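Local coordinates for FAD-binding PCMH-type domain-containing protein (Gibberella zeae, PDB 6YJO) that binds FAD covalently and probably acts as an oxygen-dependent, FAD-linked oxidoreductase, consistent with a fungal enzyme that oxidises oligosaccharides, at residues R377-G389 against K415-Y427. Sequence-based numbering, arbitrary orientation.
Sequences RHTWYILIDLFGG and KLLLWQFSDHGNY
Arg377, three residues before strand 380-386, reaches Asp423, last in the antiparallel strand 417-423 (axes at 166°) and non-hydrogen-bonded partner of Trp380. From CB, CG stands opposite the backbone N (chi1 -157°) and the chain runs extended to NE: CD passes Asp423 OD2 at 3.5 Å and NE donates to OD2 at 2.8 Å. CZ lies 3.5 Å from Asn426 O, to which NH2 donates at 2.7 Å; NH2 also makes a longer bond to Asp423 OD1 and lies over one face of the Tyr427 ring. NE and NH2 form a side-on salt bridge, both oxygens met syn but somewhat out of the carboxylate plane, the two groups' planes 23° apart. OD1 also accepts from Gly425 N, closing an Asx turn, and Tyr427 OH; three donors should favour a charged Asp423.

Paired N-H...O bonds join Tyr381 to Ser422, Leu383 to Gln420 and Asp385 to Leu418. Ser422 CB sits 3.8 Å from the Tyr381 ring centroid, over the face, a CH-pi contact. On the opposite face, with Trp380 and Ile382, Ile384 CD1 lies equally close above the six-membered ring of Trp419. At the far end Leu416 O receives both Phe387 N and Gly388 N.

Helix 357-371 packs on Trp380 and Ile382; on the other face the Leu418 side chain comes within about 5 Å of FAD. In the antiparallel sheet, strand 273-280 pairs with 380-386 and 346-352 with 417-423.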
ATOM      1  N   ARG A 377     -21.723   1.351 -16.142  1.00 67.58           N
ATOM      2  CA  ARG A 377     -20.286   1.599 -16.184  1.00 64.00           C
ATOM      3  C   ARG A 377     -19.541   0.278 -16.029  1.00 59.05           C
ATOM      4  O   ARG A 377     -19.719  -0.430 -15.031  1.00 57.61           O
ATOM      5  CB  ARG A 377     -19.907   2.577 -15.074  1.00 64.73           C
ATOM      6  CG  ARG A 377     -18.613   3.357 -15.288  1.00 64.09           C
ATOM      7  CD  ARG A 377     -18.426   4.363 -14.154  1.00 63.26           C
ATOM      8  NE  ARG A 377     -17.106   4.989 -14.126  1.00 60.74           N
ATOM      9  CZ  ARG A 377     -16.803   6.159 -14.684  1.00 60.72           C
ATOM     10  NH1 ARG A 377     -17.716   6.851 -15.349  1.00 61.13           N
ATOM     11  NH2 ARG A 377     -15.569   6.636 -14.579  1.00 59.41           N
ATOM     12  N   HIS A 378     -18.714  -0.059 -17.021  1.00 57.10           N
ATOM     13  CA  HIS A 378     -17.969  -1.312 -17.041  1.00 55.19           C
ATOM     14  C   HIS A 378     -16.463  -1.102 -16.966  1.00 54.93           C
ATOM     15  O   HIS A 378     -15.698  -2.003 -17.320  1.00 56.77           O
ATOM     16  CB  HIS A 378     -18.309  -2.100 -18.306  1.00 54.00           C
ATOM     17  CG  HIS A 378     -19.716  -2.598 -18.345  1.00 55.74           C
ATOM     18  ND1 HIS A 378     -20.426  -2.725 -19.520  1.00 56.65           N
ATOM     19  CD2 HIS A 378     -20.543  -3.014 -17.358  1.00 55.51           C
ATOM     20  CE1 HIS A 378     -21.632  -3.192 -19.252  1.00 58.72           C
ATOM     21  NE2 HIS A 378     -21.728  -3.374 -17.948  1.00 57.16           N
ATOM     22  N   THR A 379     -16.022   0.065 -16.515  1.00 54.31           N
ATOM     23  CA  THR A 379     -14.605   0.427 -16.535  1.00 52.62           C
ATOM     24  C   THR A 379     -13.976   0.211 -15.163  1.00 50.58           C
ATOM     25  O   THR A 379     -13.264   1.064 -14.632  1.00 49.21           O
ATOM     26  CB  THR A 379     -14.448   1.871 -17.008  1.00 55.26           C
ATOM     27  OG1 THR A 379     -13.056   2.169 -17.194  1.00 57.17           O
ATOM     28  CG2 THR A 379     -15.067   2.852 -16.011  1.00 53.96           C
ATOM     29  N   TRP A 380     -14.236  -0.965 -14.586  1.00 48.98           N
ATOM     30  CA  TRP A 380     -13.837  -1.288 -13.226  1.00 46.63           C
ATOM     31  C   TRP A 380     -13.215  -2.678 -13.193  1.00 43.91           C
ATOM     32  O   TRP A 380     -13.256  -3.427 -14.173  1.00 42.65           O
ATOM     33  CB  TRP A 380     -15.035  -1.228 -12.266  1.00 47.08           C
ATOM     34  CG  TRP A 380     -16.193  -2.085 -12.707  1.00 48.13           C
ATOM     35  CD1 TRP A 380     -17.286  -1.681 -13.415  1.00 50.22           C
ATOM     36  CD2 TRP A 380     -16.364  -3.493 -12.476  1.00 49.03           C
ATOM     37  NE1 TRP A 380     -18.128  -2.743 -13.641  1.00 52.13           N
ATOM     38  CE2 TRP A 380     -17.585  -3.868 -13.076  1.00 50.36           C
ATOM     39  CE3 TRP A 380     -15.605  -4.471 -11.823  1.00 47.05           C
ATOM     40  CZ2 TRP A 380     -18.064  -5.177 -13.040  1.00 49.40           C
ATOM     41  CZ3 TRP A 380     -16.084  -5.771 -11.790  1.00 46.70           C
ATOM     42  CH2 TRP A 380     -17.302  -6.111 -12.395  1.00 48.16           C
ATOM     43  N   TYR A 381     -12.622  -3.010 -12.047  1.00 43.63           N
ATOM     44  CA  TYR A 381     -12.189  -4.369 -11.742  1.00 43.69           C
ATOM     45  C   TYR A 381     -12.046  -4.480 -10.229  1.00 42.34           C
ATOM     46  O   TYR A 381     -12.034  -3.476  -9.513  1.00 40.65           O
ATOM     47  CB  TYR A 381     -10.882  -4.734 -12.460  1.00 44.15           C
ATOM     48  CG  TYR A 381      -9.668  -3.974 -11.985  1.00 46.71           C
ATOM     49  CD1 TYR A 381      -8.966  -4.380 -10.856  1.00 48.30           C
ATOM     50  CD2 TYR A 381      -9.211  -2.856 -12.672  1.00 48.21           C
ATOM     51  CE1 TYR A 381      -7.850  -3.689 -10.419  1.00 49.31           C
ATOM     52  CE2 TYR A 381      -8.097  -2.159 -12.243  1.00 49.19           C
ATOM     53  CZ  TYR A 381      -7.421  -2.577 -11.120  1.00 50.63           C
ATOM     54  OH  TYR A 381      -6.314  -1.876 -10.701  1.00 52.67           O
ATOM     55  N   ILE A 382     -11.932  -5.716  -9.750  1.00 43.34           N
ATOM     56  CA  ILE A 382     -11.895  -5.999  -8.318  1.00 44.05           C
ATOM     57  C   ILE A 382     -10.814  -7.034  -8.035  1.00 44.37           C
ATOM     58  O   ILE A 382     -10.688  -8.029  -8.755  1.00 45.06           O
ATOM     59  CB  ILE A 382     -13.269  -6.489  -7.814  1.00 45.92           C
ATOM     60  CG1 ILE A 382     -14.316  -5.386  -7.998  1.00 46.81           C
ATOM     61  CG2 ILE A 382     -13.179  -6.930  -6.351  1.00 46.62           C
ATOM     62  CD1 ILE A 382     -15.737  -5.803  -7.663  1.00 48.22           C
ATOM     63  N   LEU A 383     -10.038  -6.802  -6.975  1.00 44.67           N
ATOM     64  CA  LEU A 383      -8.983  -7.712  -6.539  1.00 44.48           C
ATOM     65  C   LEU A 383      -9.258  -8.117  -5.098  1.00 45.93           C
ATOM     66  O   LEU A 383      -9.315  -7.258  -4.210  1.00 45.96           O
ATOM     67  CB  LEU A 383      -7.603  -7.060  -6.658  1.00 43.02           C
ATOM     68  CG  LEU A 383      -7.158  -6.635  -8.058  1.00 42.20           C
ATOM     69  CD1 LEU A 383      -5.744  -6.082  -8.029  1.00 40.87           C
ATOM     70  CD2 LEU A 383      -7.260  -7.797  -9.025  1.00 43.36           C
ATOM     71  N   ILE A 384      -9.432  -9.418  -4.869  1.00 47.21           N
ATOM     72  CA  ILE A 384      -9.698  -9.968  -3.544  1.00 46.06           C
ATOM     73  C   ILE A 384      -8.516 -10.859  -3.188  1.00 46.24           C
ATOM     74  O   ILE A 384      -8.433 -12.007  -3.640  1.00 48.16           O
ATOM     75  CB  ILE A 384     -11.013 -10.749  -3.487  1.00 44.90           C
ATOM     76  CG1 ILE A 384     -12.081 -10.058  -4.333  1.00 44.99           C
ATOM     77  CG2 ILE A 384     -11.486 -10.880  -2.049  1.00 46.42           C
ATOM     78  CD1 ILE A 384     -13.451 -10.693  -4.216  1.00 45.75           C
ATOM     79  N   ASP A 385      -7.597 -10.341  -2.378  1.00 46.11           N
ATOM     80  CA  ASP A 385      -6.466 -11.130  -1.916  1.00 47.36           C
ATOM     81  C   ASP A 385      -6.883 -12.017  -0.752  1.00 48.46           C
ATOM     82  O   ASP A 385      -7.701 -11.625   0.084  1.00 49.04           O
ATOM     83  CB  ASP A 385      -5.322 -10.217  -1.478  1.00 50.06           C
ATOM     84  CG  ASP A 385      -4.698  -9.464  -2.633  1.00 54.50           C
ATOM     85  OD1 ASP A 385      -3.960 -10.090  -3.425  1.00 56.54           O
ATOM     86  OD2 ASP A 385      -4.943  -8.245  -2.750  1.00 56.73           O
ATOM     87  N   LEU A 386      -6.321 -13.222  -0.706  1.00 48.63           N
ATOM     88  CA  LEU A 386      -6.406 -14.046   0.494  1.00 49.46           C
ATOM     89  C   LEU A 386      -5.356 -13.529   1.472  1.00 48.57           C
ATOM     90  O   LEU A 386      -4.151 -13.702   1.256  1.00 48.11           O
ATOM     91  CB  LEU A 386      -6.211 -15.520   0.152  1.00 49.57           C
ATOM     92  CG  LEU A 386      -7.196 -16.073  -0.889  1.00 49.25           C
ATOM     93  CD1 LEU A 386      -7.163 -17.598  -0.909  1.00 50.99           C
ATOM     94  CD2 LEU A 386      -8.619 -15.566  -0.647  1.00 49.31           C
ATOM     95  N   PHE A 387      -5.817 -12.889   2.546  1.00 48.11           N
ATOM     96  CA  PHE A 387      -5.005 -11.997   3.364  1.00 46.21           C
ATOM     97  C   PHE A 387      -4.571 -12.610   4.690  1.00 43.89           C
ATOM     98  O   PHE A 387      -3.392 -12.532   5.046  1.00 40.16           O
ATOM     99  CB  PHE A 387      -5.798 -10.714   3.629  1.00 46.72           C
ATOM    100  CG  PHE A 387      -5.053  -9.683   4.422  1.00 47.90           C
ATOM    101  CD1 PHE A 387      -4.210  -8.784   3.794  1.00 47.88           C
ATOM    102  CD2 PHE A 387      -5.216  -9.597   5.793  1.00 49.43           C
ATOM    103  CE1 PHE A 387      -3.533  -7.824   4.522  1.00 47.72           C
ATOM    104  CE2 PHE A 387      -4.542  -8.640   6.523  1.00 49.93           C
ATOM    105  CZ  PHE A 387      -3.700  -7.754   5.884  1.00 48.82           C
ATOM    106  N   GLY A 388      -5.506 -13.189   5.441  1.00 46.42           N
ATOM    107  CA  GLY A 388      -5.208 -13.668   6.778  1.00 48.34           C
ATOM    108  C   GLY A 388      -5.497 -15.139   6.993  1.00 51.13           C
ATOM    109  O   GLY A 388      -5.357 -15.951   6.075  1.00 53.86           O
ATOM    110  N   GLY A 389      -5.900 -15.491   8.211  1.00 52.65           N
ATOM    111  CA  GLY A 389      -6.166 -16.865   8.568  1.00 53.71           C
ATOM    112  C   GLY A 389      -5.011 -17.502   9.319  1.00 52.57           C
ATOM    113  O   GLY A 389      -3.950 -16.899   9.504  1.00 49.50           O
ATOM    114  N   LYS A 415      -8.456  -9.782  10.019  1.00 51.68           N
ATOM    115  CA  LYS A 415      -9.260  -9.867   8.812  1.00 49.48           C
ATOM    116  C   LYS A 415      -8.766 -11.008   7.925  1.00 49.05           C
ATOM    117  O   LYS A 415      -7.615 -11.445   8.004  1.00 49.04           O
ATOM    118  CB  LYS A 415      -9.222  -8.546   8.045  1.00 46.58           C
ATOM    119  CG  LYS A 415      -9.597  -7.321   8.881  1.00 47.63           C
ATOM    120  CD  LYS A 415     -10.973  -7.469   9.528  1.00 49.23           C
ATOM    121  CE  LYS A 415     -11.360  -6.217  10.309  1.00 49.51           C
ATOM    122  NZ  LYS A 415     -10.396  -5.910  11.403  1.00 49.99           N
ATOM    123  N   LEU A 416      -9.659 -11.492   7.068  1.00 48.14           N
ATOM    124  CA  LEU A 416      -9.342 -12.596   6.177  1.00 47.61           C
ATOM    125  C   LEU A 416      -9.131 -12.177   4.732  1.00 46.48           C
ATOM    126  O   LEU A 416      -8.282 -12.759   4.056  1.00 46.17           O
ATOM    127  CB  LEU A 416     -10.452 -13.653   6.225  1.00 48.78           C
ATOM    128  CG  LEU A 416     -10.270 -14.881   5.331  1.00 48.88           C
ATOM    129  CD1 LEU A 416      -9.064 -15.697   5.775  1.00 50.30           C
ATOM    130  CD2 LEU A 416     -11.529 -15.731   5.335  1.00 49.52           C
ATOM    131  N   LEU A 417      -9.865 -11.172   4.253  1.00 45.29           N
ATOM    132  CA  LEU A 417      -9.900 -10.824   2.841  1.00 44.16           C
ATOM    133  C   LEU A 417      -9.541  -9.360   2.643  1.00 42.88           C
ATOM    134  O   LEU A 417     -10.017  -8.492   3.379  1.00 44.07           O
ATOM    135  CB  LEU A 417     -11.281 -11.102   2.250  1.00 44.75           C
ATOM    136  CG  LEU A 417     -11.784 -12.541   2.377  1.00 46.30           C
ATOM    137  CD1 LEU A 417     -13.219 -12.652   1.873  1.00 47.65           C
ATOM    138  CD2 LEU A 417     -10.861 -13.509   1.635  1.00 43.93           C
ATOM    139  N   LEU A 418      -8.706  -9.091   1.639  1.00 41.04           N
ATOM    140  CA  LEU A 418      -8.300  -7.737   1.272  1.00 42.16           C
ATOM    141  C   LEU A 418      -8.913  -7.416  -0.084  1.00 44.55           C
ATOM    142  O   LEU A 418      -8.388  -7.822  -1.125  1.00 45.74           O
ATOM    143  CB  LEU A 418      -6.780  -7.602   1.242  1.00 39.80           C
ATOM    144  CG  LEU A 418      -6.252  -6.319   0.595  1.00 37.01           C
ATOM    145  CD1 LEU A 418      -6.774  -5.092   1.336  1.00 37.78           C
ATOM    146  CD2 LEU A 418      -4.728  -6.311   0.533  1.00 35.20           C
ATOM    147  N   TRP A 419     -10.021  -6.683  -0.065  1.00 45.15           N
ATOM    148  CA  TRP A 419     -10.681  -6.272  -1.294  1.00 45.65           C
ATOM    149  C   TRP A 419     -10.080  -4.974  -1.815  1.00 47.13           C
ATOM    150  O   TRP A 419      -9.735  -4.080  -1.039  1.00 49.14           O
ATOM    151  CB  TRP A 419     -12.178  -6.069  -1.064  1.00 45.98           C
ATOM    152  CG  TRP A 419     -12.907  -7.238  -0.477  1.00 46.15           C
ATOM    153  CD1 TRP A 419     -12.682  -7.828   0.735  1.00 45.98           C
ATOM    154  CD2 TRP A 419     -14.013  -7.937  -1.062  1.00 47.38           C
ATOM    155  NE1 TRP A 419     -13.565  -8.861   0.930  1.00 47.48           N
ATOM    156  CE2 TRP A 419     -14.395  -8.949  -0.156  1.00 48.51           C
ATOM    157  CE3 TRP A 419     -14.713  -7.811  -2.266  1.00 47.64           C
ATOM    158  CZ2 TRP A 419     -15.444  -9.829  -0.419  1.00 49.09           C
ATOM    159  CZ3 TRP A 419     -15.756  -8.682  -2.523  1.00 48.42           C
ATOM    160  CH2 TRP A 419     -16.111  -9.678  -1.605  1.00 49.35           C
ATOM    161  N   GLN A 420      -9.961  -4.872  -3.133  1.00 45.31           N
ATOM    162  CA  GLN A 420      -9.688  -3.599  -3.781  1.00 43.88           C
ATOM    163  C   GLN A 420     -10.676  -3.412  -4.919  1.00 43.52           C
ATOM    164  O   GLN A 420     -10.868  -4.315  -5.739  1.00 43.91           O
ATOM    165  CB  GLN A 420      -8.254  -3.510  -4.309  1.00 42.92           C
ATOM    166  CG  GLN A 420      -7.882  -2.099  -4.736  1.00 45.59           C
ATOM    167  CD  GLN A 420      -6.519  -2.005  -5.390  1.00 46.41           C
ATOM    168  OE1 GLN A 420      -6.000  -0.909  -5.605  1.00 48.38           O
ATOM    169  NE2 GLN A 420      -5.937  -3.151  -5.718  1.00 46.52           N
ATOM    170  N   PHE A 421     -11.316  -2.247  -4.953  1.00 43.65           N
ATOM    171  CA  PHE A 421     -12.225  -1.870  -6.026  1.00 44.35           C
ATOM    172  C   PHE A 421     -11.583  -0.721  -6.785  1.00 44.74           C
ATOM    173  O   PHE A 421     -11.244   0.303  -6.184  1.00 46.05           O
ATOM    174  CB  PHE A 421     -13.591  -1.449  -5.480  1.00 43.94           C
ATOM    175  CG  PHE A 421     -14.158  -2.386  -4.446  1.00 43.38           C
ATOM    176  CD1 PHE A 421     -13.678  -2.384  -3.145  1.00 43.06           C
ATOM    177  CD2 PHE A 421     -15.198  -3.243  -4.764  1.00 44.66           C
ATOM    178  CE1 PHE A 421     -14.207  -3.235  -2.191  1.00 43.59           C
ATOM    179  CE2 PHE A 421     -15.734  -4.093  -3.814  1.00 44.88           C
ATOM    180  CZ  PHE A 421     -15.237  -4.087  -2.525  1.00 44.68           C
ATOM    181  N   SER A 422     -11.406  -0.887  -8.093  1.00 43.09           N
ATOM    182  CA  SER A 422     -10.823   0.152  -8.926  1.00 44.51           C
ATOM    183  C   SER A 422     -11.737   0.472 -10.103  1.00 45.48           C
ATOM    184  O   SER A 422     -12.570  -0.339 -10.520  1.00 45.23           O
ATOM    185  CB  SER A 422      -9.434  -0.250  -9.438  1.00 44.95           C
ATOM    186  OG  SER A 422      -8.494  -0.277  -8.377  1.00 45.98           O
ATOM    187  N   ASP A 423     -11.576   1.687 -10.621  1.00 46.02           N
ATOM    188  CA  ASP A 423     -12.283   2.136 -11.815  1.00 47.91           C
ATOM    189  C   ASP A 423     -11.346   3.054 -12.577  1.00 49.47           C
ATOM    190  O   ASP A 423     -10.866   4.047 -12.023  1.00 50.27           O
ATOM    191  CB  ASP A 423     -13.584   2.860 -11.455  1.00 50.20           C
ATOM    192  CG  ASP A 423     -14.284   3.455 -12.668  1.00 51.87           C
ATOM    193  OD1 ASP A 423     -13.669   4.276 -13.385  1.00 52.23           O
ATOM    194  OD2 ASP A 423     -15.457   3.099 -12.908  1.00 53.05           O
ATOM    195  N   HIS A 424     -11.074   2.718 -13.834  1.00 51.50           N
ATOM    196  CA  HIS A 424     -10.186   3.537 -14.645  1.00 55.30           C
ATOM    197  C   HIS A 424     -10.941   4.056 -15.862  1.00 58.09           C
ATOM    198  O   HIS A 424     -10.535   3.828 -17.005  1.00 59.07           O
ATOM    199  CB  HIS A 424      -8.941   2.738 -15.051  1.00 55.16           C
ATOM    200  CG  HIS A 424      -8.061   2.363 -13.894  1.00 57.57           C
ATOM    201  ND1 HIS A 424      -6.787   2.866 -13.732  1.00 54.98           N
ATOM    202  CD2 HIS A 424      -8.276   1.542 -12.839  1.00 55.03           C
ATOM    203  CE1 HIS A 424      -6.255   2.367 -12.630  1.00 54.45           C
ATOM    204  NE2 HIS A 424      -7.139   1.560 -12.069  1.00 54.46           N
ATOM    205  N   GLY A 425     -12.052   4.744 -15.618  1.00 58.76           N
ATOM    206  CA  GLY A 425     -12.843   5.303 -16.691  1.00 60.45           C
ATOM    207  C   GLY A 425     -12.751   6.810 -16.759  1.00 61.37           C
ATOM    208  O   GLY A 425     -11.690   7.389 -16.509  1.00 59.78           O
ATOM    209  N   ASN A 426     -13.870   7.451 -17.085  1.00 64.65           N
ATOM    210  CA  ASN A 426     -13.920   8.888 -17.312  1.00 68.52           C
ATOM    211  C   ASN A 426     -14.232   9.607 -16.007  1.00 72.03           C
ATOM    212  O   ASN A 426     -15.148   9.212 -15.280  1.00 70.51           O
ATOM    213  CB  ASN A 426     -14.968   9.223 -18.376  1.00 70.56           C
ATOM    214  CG  ASN A 426     -15.404  10.674 -18.329  1.00 72.85           C
ATOM    215  OD1 ASN A 426     -16.520  10.985 -17.908  1.00 74.41           O
ATOM    216  ND2 ASN A 426     -14.519  11.571 -18.747  1.00 73.44           N
ATOM    217  N   TYR A 427     -13.459  10.656 -15.710  1.00 77.03           N
ATOM    218  CA  TYR A 427     -13.630  11.405 -14.476  1.00 81.17           C
ATOM    219  C   TYR A 427     -13.658  12.910 -14.679  1.00 90.86           C
ATOM    220  O   TYR A 427     -13.711  13.651 -13.688  1.00 92.40           O
ATOM    221  CB  TYR A 427     -12.534  11.039 -13.465  1.00 75.02           C
ATOM    222  CG  TYR A 427     -12.756   9.678 -12.866  1.00 68.97           C
ATOM    223  CD1 TYR A 427     -12.244   8.541 -13.475  1.00 66.57           C
ATOM    224  CD2 TYR A 427     -13.513   9.522 -11.712  1.00 66.14           C
ATOM    225  CE1 TYR A 427     -12.459   7.286 -12.941  1.00 63.76           C
ATOM    226  CE2 TYR A 427     -13.734   8.273 -11.170  1.00 63.82           C
ATOM    227  CZ  TYR A 427     -13.206   7.159 -11.788  1.00 62.11           C
ATOM    228  OH  TYR A 427     -13.428   5.915 -11.249  1.00 59.46           O
TER
HETATM  229  O   HOH W   1      -6.751 -13.259  10.161  1.00 41.92           O